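33 kDa chaperonin (Thermotoga maritima, PDB 1VQ0) binds zinc and probably acts as a redox-regulated molecular chaperone that keeps thermally unfolding and oxidatively damaged proteins from aggregating irreversibly. Local coordinates at residues A[22-27]-A[225-230]; A[60-65]-A[164-169]; A[185-190]-A[195-200]. All coordinates share one frame; numbering follows the deposited sequence.

Contact 1: A[22-27]-A[225-230]; sequences HKVRFS and RIFGEK. With EDO (1,2-ethanediol), chain F.
Val-24 carries CG1 on the far side of its CA–CB bond from the backbone N (chi1 -174°), while Phe-26 has CG between its own N and carbonyl carbon (chi1 64°). Both side chains thereby reach the ring of Phe-227, and they do so differently. Val-24 CG1 comes head-on at the ring edge, near its plane, 4.0 Å from Phe-227 CE1. The two phenyl rings meet at a slant, planes at 56°, with Phe-26 CD2 3.9 Å from Phe-227 CE2. On one face of the Phe-227 ring sits the preceding residue, Ile-226, whose CG2 lies over the ring centre. The contact is helix-on-sheet packing: strand 24-30 presents alternate residues to the last turn of helix 219-227, and the chain leaves that helix at Gly-228 with positive phi. A classic beta bulge, Lys-23 and Val-24 facing Met-19, opens the strand. Arg-25, between the two apolar residues, points to the other face of the sheet, where its guanidinium makes a cation-pi contact with Trp-65. There its NH2 donates, in the plane of the guanidinium, to O2 of a 1,2-ethanediol at 3.0 Å, a molecule probably left from the crystallisation liquor and also bonded to Glu-160 and Trp-72.

Contact 2: A[60-65]-A[164-169]; sequences ALVTPW and SAFSIG
Leu-61 and Phe-166 point in opposite directions and overlap side by side, so that the leucine lies alongside the ring instead of meeting it end-on. Two points of the leucine touch the same side of the phenyl group: CD1 is 3.9 Å from Phe-166 CD2, and nearer the helix backbone Leu-61 CB is 4.1 Å from Phe-166 CE2. The methyl CD1 approaches the ring at a slant. Val-62 uses a different part of the ring, its CG1 standing at the edge, close to the ring plane, 4.2 Å from Phe-166 CZ. Two consecutive residues thus pack on one aromatic side chain. Phe-166 does not aim its CA–CB bond at the helix, but with CG anti to the carbonyl carbon (chi1 -74°) the end of the ring comes nearer and meets Leu-61 and Val-62. Ile-168, two residues along the strand, adds a looser touch, CG1 to Leu-61 CD1 at 4.4 Å. Beside the contact, Ala-60 O takes two bonds from one residue: Thr-63 OG1 donates at 2.6 Å, in the carbonyl plane, and Thr-63 N at 3.1 Å. The carbonyl of Leu-61 is bonded to Ser-27 OG of strand 24-30. The contact joins helix 46-62 to the large mixed sheet at strand 164-173, outermost within this chain, with Ala-149 and Leu-152 of helix 149-160 also packed on Phe-166 and Phe-156 of that helix against Val-62.

Contact 3: A[185-190]-A[195-200]; sequences VQIIDR and EKVEMI
No flat group takes part where Val-185 and Ile-187 meet Val-197 and Ile-200: the contact has no ring face or edge, only methyl groups on branched aliphatic side chains. At its outer end Ile-187 stretches toward the helix, CD1 anti to CA (chi2 171°), which carries the methyl outward along the side chain to touch Val-197 CG2 at 3.9 Å. These two side chains cross at about a right angle, so the long arm of the isoleucine meets the valine through one methyl. At the inner, buried end Val-185 CG1 lies 4.1 Å from Ile-200 CG2, the pair set at a slant to each other. In both residues the touching methyl is the one anti to the backbone N, with chi1 -175° in Val-185. The pairing follows from the secondary structure. Val-185 and Ile-187 lie on the same face of the strand, Val-197 and Ile-200 are nearly a turn apart on the helix, and the chain reverses between them, so the first of one pairs with the last of the other. After a short connection, helix 194-205 folds back over the end of the strand that precedes it. The helix is regular here, with Met-199 N bonded to Glu-195 O at 3.0 Å and Ile-200 N to Lys-196 O at 2.9 Å. Gln-186 projects from the other face of the strand, its amide bonded to Arg-25 and Ser-164. Helix 194-205 covers the end of strand 176-187 beside helix 219-227, whose Phe-227 touches both Val-185 and Ile-200, while strands 24-30 and 164-173 flank the strand within the sheet.

How the contacts relate
From the N terminus the chain lays down 22-27, and contact 1 closes only when 225-230 returns to it, making the widest loop. Contacts 2 and 3 both nest inside that loop, in series and without crossing: 60-65 meets 164-169 first, then 185-190 turns straight back through 195-200. All three reach one mixed sheet, in which strand 176-187 lies between 24-30 and 164-173. Backbone bonds tie the neighbours, Arg-25 N to Gln-186 O at 3.0 Å and Ala-165 N to Val-185 O at 2.7 Å. Contacts 1 and 3 set helices 219-227 and 194-205 on one face; contact 2 brings helix 46-62 to the other.

Contact 1: A[22-27]-A[225-230]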
loop_
_atom_site.group_PDB
_atom_site.type_symbol
_atom_site.label_atom_id
_atom_site.label_comp_id
_atom_site.label_asym_id
_atom_site.label_seq_id
_atom_site.Cartn_x
_atom_site.Cartn_y
_atom_site.Cartn_z
ATOM N N HIS A 22 10.579 -1.264 -28.363
ATOM C CA HIS A 22 9.860 -1.729 -27.174
ATOM C C HIS A 22 10.197 -1.007 -25.879
ATOM O O HIS A 22 9.894 -1.520 -24.799
ATOM C CB HIS A 22 10.051 -3.247 -26.977
ATOM C CG HIS A 22 9.480 -4.058 -28.085
ATOM N ND1 HIS A 22 10.242 -4.490 -29.155
ATOM C CD2 HIS A 22 8.222 -4.491 -28.317
ATOM C CE1 HIS A 22 9.475 -5.154 -29.994
ATOM N NE2 HIS A 22 8.245 -5.168 -29.511
ATOM N N LYS A 23 10.812 0.170 -25.963
ATOM C CA LYS A 23 11.135 0.965 -24.751
ATOM C C LYS A 23 9.968 1.800 -24.252
ATOM O O LYS A 23 9.973 2.242 -23.108
ATOM C CB LYS A 23 12.360 1.839 -25.018
ATOM C CG LYS A 23 13.571 0.991 -25.334
ATOM C CD LYS A 23 14.892 1.683 -25.062
ATOM C CE LYS A 23 16.037 0.873 -25.607
ATOM N NZ LYS A 23 17.160 1.847 -25.833
ATOM N N VAL A 24 8.978 2.031 -25.125
ATOM C CA VAL A 24 7.749 2.752 -24.771
ATOM C C VAL A 24 6.559 1.887 -25.168
ATOM O O VAL A 24 6.573 1.231 -26.194
ATOM C CB VAL A 24 7.615 4.118 -25.517
ATOM C CG1 VAL A 24 6.367 4.955 -25.020
ATOM C CG2 VAL A 24 8.900 4.951 -25.425
ATOM N N ARG A 25 5.546 1.902 -24.330
ATOM C CA ARG A 25 4.268 1.246 -24.575
ATOM C C ARG A 25 3.156 2.298 -24.570
ATOM O O ARG A 25 3.267 3.329 -23.926
ATOM C CB ARG A 25 4.003 0.101 -23.558
ATOM C CG ARG A 25 3.652 0.519 -22.143
ATOM C CD ARG A 25 3.636 -0.655 -21.151
ATOM N NE ARG A 25 3.212 -0.247 -19.817
ATOM C CZ ARG A 25 3.250 -1.018 -18.729
ATOM N NH1 ARG A 25 3.783 -2.230 -18.737
ATOM N NH2 ARG A 25 2.748 -0.571 -17.611
ATOM N N PHE A 26 2.115 2.049 -25.364
ATOM C CA PHE A 26 0.986 2.962 -25.429
ATOM C C PHE A 26 -0.319 2.175 -25.488
ATOM O O PHE A 26 -0.344 1.024 -25.979
ATOM C CB PHE A 26 1.070 3.898 -26.655
ATOM C CG PHE A 26 0.989 3.184 -27.972
ATOM C CD1 PHE A 26 -0.243 2.795 -28.488
ATOM C CD2 PHE A 26 2.143 2.873 -28.674
ATOM C CE1 PHE A 26 -0.313 2.087 -29.663
ATOM C CE2 PHE A 26 2.085 2.163 -29.845
ATOM C CZ PHE A 26 0.838 1.768 -30.334
ATOM N N SER A 27 -1.386 2.888 -25.126
ATOM C CA SER A 27 -2.757 2.436 -24.905
ATOM C C SER A 27 -3.591 3.635 -25.318
ATOM O O SER A 27 -3.272 4.751 -24.899
ATOM C CB SER A 27 -2.974 2.286 -23.368
ATOM O OG SER A 27 -3.859 1.278 -23.129
ATOM N N ARG A 225 0.528 11.857 -33.910
ATOM C CA ARG A 225 0.833 13.126 -33.255
ATOM C C ARG A 225 1.720 13.000 -32.017
ATOM O O ARG A 225 2.676 13.767 -31.893
ATOM C CB ARG A 225 -0.450 13.843 -32.881
ATOM C CG ARG A 225 -1.337 14.194 -34.064
ATOM C CD ARG A 225 -1.891 15.565 -33.989
ATOM N NE ARG A 225 -3.343 15.567 -34.082
ATOM C CZ ARG A 225 -4.107 16.518 -33.561
ATOM N NH1 ARG A 225 -3.557 17.544 -32.899
ATOM N NH2 ARG A 225 -5.429 16.455 -33.693
ATOM N N ILE A 226 1.415 12.065 -31.104
ATOM C CA ILE A 226 2.326 11.813 -29.973
ATOM C C ILE A 226 3.790 11.429 -30.358
ATOM O O ILE A 226 4.755 11.964 -29.789
ATOM C CB ILE A 226 1.749 10.749 -29.033
ATOM C CG1 ILE A 226 0.494 11.296 -28.315
ATOM C CG2 ILE A 226 2.790 10.355 -27.985
ATOM C CD1 ILE A 226 -0.404 10.265 -27.683
ATOM N N PHE A 227 3.954 10.492 -31.288
ATOM C CA PHE A 227 5.253 9.877 -31.505
ATOM C C PHE A 227 6.045 10.522 -32.596
ATOM O O PHE A 227 7.191 10.127 -32.835
ATOM C CB PHE A 227 5.082 8.381 -31.769
ATOM C CG PHE A 227 4.690 7.644 -30.561
ATOM C CD1 PHE A 227 5.612 7.450 -29.536
ATOM C CD2 PHE A 227 3.367 7.248 -30.363
ATOM C CE1 PHE A 227 5.243 6.819 -28.372
ATOM C CE2 PHE A 227 2.993 6.592 -29.222
ATOM C CZ PHE A 227 3.923 6.381 -28.211
ATOM N N GLY A 228 5.437 11.500 -33.274
ATOM C CA GLY A 228 6.128 12.249 -34.363
ATOM C C GLY A 228 6.158 11.531 -35.696
ATOM O O GLY A 228 6.436 12.136 -36.673
ATOM N N GLU A 229 5.852 10.238 -35.690
ATOM C CA GLU A 229 5.673 9.386 -36.855
ATOM C C GLU A 229 4.467 8.464 -36.588
ATOM O O GLU A 229 4.013 8.359 -35.452
ATOM C CB GLU A 229 6.929 8.545 -37.071
ATOM C CG GLU A 229 7.151 7.485 -36.005
ATOM C CD GLU A 229 8.605 7.259 -35.660
ATOM O OE1 GLU A 229 9.176 8.095 -34.911
ATOM O OE2 GLU A 229 9.148 6.235 -36.126
ATOM N N LYS A 230 3.964 7.794 -37.614
ATOM C CA LYS A 230 2.931 6.780 -37.453
ATOM C C LYS A 230 3.432 5.599 -36.613
ATOM O O LYS A 230 4.604 5.243 -36.628
ATOM C CB LYS A 230 2.409 6.258 -38.800
ATOM C CG LYS A 230 1.317 7.146 -39.427
ATOM C CD LYS A 230 1.104 6.848 -40.914
ATOM C CE LYS A 230 0.320 7.963 -41.658
ATOM N NZ LYS A 230 0.690 7.944 -43.106
HETATM C C1 EDO F . -0.206 -2.368 -13.892
HETATM O O1 EDO F . 0.146 -1.640 -12.733
HETATM C C2 EDO F . 0.930 -2.976 -14.715
HETATM O O2 EDO F . 1.955 -2.046 -15.127
#

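Contact 2: A[60-65]-A[164-169]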
loop_
_atom_site.group_PDB
_atom_site.type_symbol
_atom_site.label_atom_id
_atom_site.label_comp_id
_atom_site.label_asym_id
_atom_site.label_seq_id
_atom_site.Cartn_x
_atom_site.Cartn_y
_atom_site.Cartn_z
ATOM N N ALA A 60 -9.092 0.922 -17.660
ATOM C CA ALA A 60 -9.100 0.352 -19.000
ATOM C C ALA A 60 -7.779 0.486 -19.702
ATOM O O ALA A 60 -7.356 -0.420 -20.380
ATOM C CB ALA A 60 -10.134 0.992 -19.839
ATOM N N LEU A 61 -7.145 1.642 -19.547
ATOM C CA LEU A 61 -5.895 1.909 -20.259
ATOM C C LEU A 61 -4.755 0.970 -19.897
ATOM O O LEU A 61 -3.840 0.752 -20.720
ATOM C CB LEU A 61 -5.474 3.376 -20.078
ATOM C CG LEU A 61 -6.297 4.374 -20.910
ATOM C CD1 LEU A 61 -5.983 5.779 -20.476
ATOM C CD2 LEU A 61 -6.093 4.295 -22.391
ATOM N N VAL A 62 -4.793 0.406 -18.679
ATOM C CA VAL A 62 -3.708 -0.488 -18.201
ATOM C C VAL A 62 -4.041 -1.939 -18.523
ATOM O O VAL A 62 -3.166 -2.777 -18.419
ATOM C CB VAL A 62 -3.360 -0.346 -16.689
ATOM C CG1 VAL A 62 -2.973 1.122 -16.330
ATOM C CG2 VAL A 62 -4.537 -0.715 -15.847
ATOM N N THR A 63 -5.271 -2.250 -18.971
ATOM C CA THR A 63 -5.628 -3.689 -19.255
ATOM C C THR A 63 -4.659 -4.498 -20.105
ATOM O O THR A 63 -4.486 -5.681 -19.819
ATOM C CB THR A 63 -7.020 -3.894 -19.855
ATOM O OG1 THR A 63 -7.236 -2.998 -20.946
ATOM C CG2 THR A 63 -8.131 -3.555 -18.805
ATOM N N PRO A 64 -4.073 -3.928 -21.166
ATOM C CA PRO A 64 -3.177 -4.741 -22.062
ATOM C C PRO A 64 -1.954 -5.249 -21.355
ATOM O O PRO A 64 -1.285 -6.114 -21.861
ATOM C CB PRO A 64 -2.724 -3.735 -23.113
ATOM C CG PRO A 64 -3.731 -2.649 -23.024
ATOM C CD PRO A 64 -4.190 -2.544 -21.639
ATOM N N TRP A 65 -1.692 -4.701 -20.166
ATOM C CA TRP A 65 -0.422 -4.905 -19.467
ATOM C C TRP A 65 -0.592 -5.655 -18.184
ATOM O O TRP A 65 0.368 -5.907 -17.491
ATOM C CB TRP A 65 0.288 -3.567 -19.250
ATOM C CG TRP A 65 0.405 -2.790 -20.519
ATOM C CD1 TRP A 65 0.811 -3.278 -21.765
ATOM C CD2 TRP A 65 0.084 -1.419 -20.723
ATOM N NE1 TRP A 65 0.738 -2.276 -22.701
ATOM C CE2 TRP A 65 0.306 -1.127 -22.090
ATOM C CE3 TRP A 65 -0.366 -0.399 -19.894
ATOM C CZ2 TRP A 65 0.079 0.139 -22.630
ATOM C CZ3 TRP A 65 -0.572 0.891 -20.433
ATOM C CH2 TRP A 65 -0.339 1.137 -21.779
ATOM N N SER A 164 5.301 8.019 -16.981
ATOM C CA SER A 164 4.008 7.878 -17.597
ATOM C C SER A 164 3.366 9.213 -17.887
ATOM O O SER A 164 3.595 10.213 -17.187
ATOM C CB SER A 164 3.063 7.112 -16.625
ATOM O OG SER A 164 3.500 5.770 -16.300
ATOM N N ALA A 165 2.503 9.187 -18.910
ATOM C CA ALA A 165 1.557 10.266 -19.226
ATOM C C ALA A 165 0.228 9.632 -19.509
ATOM O O ALA A 165 0.144 8.687 -20.310
ATOM C CB ALA A 165 2.018 11.056 -20.454
ATOM N N PHE A 166 -0.791 10.105 -18.806
ATOM C CA PHE A 166 -2.205 9.758 -19.058
ATOM C C PHE A 166 -2.971 11.013 -19.456
ATOM O O PHE A 166 -2.805 12.070 -18.862
ATOM C CB PHE A 166 -2.869 9.145 -17.841
ATOM C CG PHE A 166 -2.465 7.734 -17.530
ATOM C CD1 PHE A 166 -1.226 7.449 -16.959
ATOM C CD2 PHE A 166 -3.359 6.702 -17.725
ATOM C CE1 PHE A 166 -0.872 6.141 -16.620
ATOM C CE2 PHE A 166 -3.008 5.417 -17.438
ATOM C CZ PHE A 166 -1.779 5.126 -16.844
ATOM N N SER A 167 -3.750 10.931 -20.520
ATOM C CA SER A 167 -4.701 11.990 -20.838
ATOM C C SER A 167 -6.067 11.403 -20.974
ATOM O O SER A 167 -6.247 10.474 -21.738
ATOM C CB SER A 167 -4.336 12.713 -22.081
ATOM O OG SER A 167 -5.217 13.820 -22.289
ATOM N N ILE A 168 -7.025 11.967 -20.218
ATOM C CA ILE A 168 -8.344 11.362 -19.989
ATOM C C ILE A 168 -9.430 12.426 -19.998
ATOM O O ILE A 168 -9.250 13.501 -19.428
ATOM C CB ILE A 168 -8.384 10.598 -18.602
ATOM C CG1 ILE A 168 -7.395 9.425 -18.535
ATOM C CG2 ILE A 168 -9.790 10.067 -18.344
ATOM C CD1 ILE A 168 -7.311 8.772 -17.169
ATOM N N GLY A 169 -10.567 12.120 -20.626
ATOM C CA GLY A 169 -11.667 13.088 -20.780
ATOM C C GLY A 169 -12.993 12.367 -20.896
ATOM O O GLY A 169 -13.095 11.296 -21.525
#

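Contact 3: A[185-190]-A[195-200]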
loop_
_atom_site.group_PDB
_atom_site.type_symbol
_atom_site.label_atom_id
_atom_site.label_comp_id
_atom_site.label_asym_id
_atom_site.label_seq_id
_atom_site.Cartn_x
_atom_site.Cartn_y
_atom_site.Cartn_z
ATOM N N VAL A 185 0.813 6.830 -22.236
ATOM C CA VAL A 185 2.160 6.575 -22.791
ATOM C C VAL A 185 3.124 6.390 -21.602
ATOM O O VAL A 185 3.131 7.220 -20.687
ATOM C CB VAL A 185 2.632 7.706 -23.770
ATOM C CG1 VAL A 185 3.966 7.385 -24.427
ATOM C CG2 VAL A 185 1.617 7.922 -24.891
ATOM N N GLN A 186 3.895 5.286 -21.636
ATOM C CA GLN A 186 4.743 4.818 -20.535
ATOM C C GLN A 186 6.091 4.350 -20.996
ATOM O O GLN A 186 6.231 3.612 -21.991
ATOM C CB GLN A 186 4.039 3.687 -19.779
ATOM C CG GLN A 186 2.666 4.112 -19.224
ATOM C CD GLN A 186 2.005 3.152 -18.192
ATOM O OE1 GLN A 186 1.555 2.069 -18.541
ATOM N NE2 GLN A 186 1.889 3.611 -16.929
ATOM N N ILE A 187 7.105 4.795 -20.272
ATOM C CA ILE A 187 8.473 4.426 -20.577
ATOM C C ILE A 187 8.842 3.216 -19.753
ATOM O O ILE A 187 9.046 3.308 -18.547
ATOM C CB ILE A 187 9.438 5.588 -20.352
ATOM C CG1 ILE A 187 9.105 6.703 -21.355
ATOM C CG2 ILE A 187 10.824 5.112 -20.573
ATOM C CD1 ILE A 187 9.843 8.072 -21.139
ATOM N N ILE A 188 8.886 2.067 -20.410
ATOM C CA ILE A 188 9.151 0.829 -19.690
ATOM C C ILE A 188 10.640 0.487 -19.715
ATOM O O ILE A 188 11.058 -0.425 -19.028
ATOM C CB ILE A 188 8.277 -0.349 -20.205
ATOM C CG1 ILE A 188 8.394 -0.469 -21.736
ATOM C CG2 ILE A 188 6.822 -0.160 -19.700
ATOM C CD1 ILE A 188 7.910 -1.825 -22.319
ATOM N N ASP A 189 11.422 1.241 -20.483
ATOM C CA ASP A 189 12.884 1.070 -20.514
ATOM C C ASP A 189 13.540 2.456 -20.543
ATOM O O ASP A 189 13.756 3.090 -21.606
ATOM C CB ASP A 189 13.275 0.241 -21.731
ATOM C CG ASP A 189 14.759 -0.032 -21.820
ATOM O OD1 ASP A 189 15.621 0.552 -21.108
ATOM O OD2 ASP A 189 15.148 -0.887 -22.609
ATOM N N ARG A 190 13.882 2.903 -19.345
ATOM C CA ARG A 190 14.449 4.223 -19.140
ATOM C C ARG A 190 15.811 4.506 -19.765
ATOM O O ARG A 190 16.310 5.618 -19.618
ATOM C CB ARG A 190 14.510 4.471 -17.649
ATOM C CG ARG A 190 13.176 4.937 -17.024
ATOM C CD ARG A 190 13.180 4.945 -15.494
ATOM N NE ARG A 190 13.519 3.624 -14.943
ATOM C CZ ARG A 190 13.594 3.312 -13.646
ATOM N NH1 ARG A 190 13.325 4.212 -12.701
ATOM N NH2 ARG A 190 13.953 2.082 -13.291
ATOM N N GLU A 195 16.124 12.681 -26.237
ATOM C CA GLU A 195 15.435 13.401 -27.316
ATOM C C GLU A 195 14.079 12.782 -27.719
ATOM O O GLU A 195 13.140 13.524 -28.031
ATOM C CB GLU A 195 16.361 13.549 -28.556
ATOM N N LYS A 196 13.976 11.446 -27.725
ATOM C CA LYS A 196 12.664 10.798 -27.864
ATOM C C LYS A 196 11.781 11.145 -26.638
ATOM O O LYS A 196 10.612 11.474 -26.807
ATOM C CB LYS A 196 12.758 9.268 -28.047
ATOM C CG LYS A 196 13.204 8.799 -29.427
ATOM C CD LYS A 196 12.331 9.412 -30.552
ATOM C CE LYS A 196 12.879 9.127 -31.975
ATOM N NZ LYS A 196 12.465 10.184 -32.991
ATOM N N VAL A 197 12.359 11.085 -25.436
ATOM C CA VAL A 197 11.641 11.427 -24.196
ATOM C C VAL A 197 11.064 12.851 -24.330
ATOM O O VAL A 197 9.854 13.076 -24.141
ATOM C CB VAL A 197 12.582 11.332 -22.953
ATOM C CG1 VAL A 197 11.969 11.951 -21.735
ATOM C CG2 VAL A 197 12.999 9.884 -22.673
ATOM N N GLU A 198 11.943 13.782 -24.724
ATOM C CA GLU A 198 11.616 15.217 -24.849
ATOM C C GLU A 198 10.543 15.508 -25.890
ATOM O O GLU A 198 9.657 16.330 -25.658
ATOM C CB GLU A 198 12.882 16.038 -25.160
ATOM C CG GLU A 198 13.492 16.647 -23.904
ATOM C CD GLU A 198 14.981 16.965 -24.011
ATOM O OE1 GLU A 198 15.485 17.336 -25.114
ATOM O OE2 GLU A 198 15.644 16.847 -22.959
ATOM N N MET A 199 10.656 14.839 -27.038
ATOM C CA MET A 199 9.710 14.978 -28.152
ATOM C C MET A 199 8.323 14.434 -27.814
ATOM O O MET A 199 7.311 15.074 -28.108
ATOM C CB MET A 199 10.260 14.236 -29.364
ATOM C CG MET A 199 9.386 14.296 -30.596
ATOM S SD MET A 199 9.460 12.776 -31.506
ATOM C CE MET A 199 8.611 11.743 -30.403
ATOM N N ILE A 200 8.289 13.243 -27.220
ATOM C CA ILE A 200 7.058 12.656 -26.691
ATOM C C ILE A 200 6.367 13.617 -25.709
ATOM O O ILE A 200 5.211 13.961 -25.889
ATOM C CB ILE A 200 7.362 11.298 -26.006
ATOM C CG1 ILE A 200 7.761 10.251 -27.045
ATOM C CG2 ILE A 200 6.164 10.799 -25.251
ATOM C CD1 ILE A 200 8.189 8.935 -26.423
#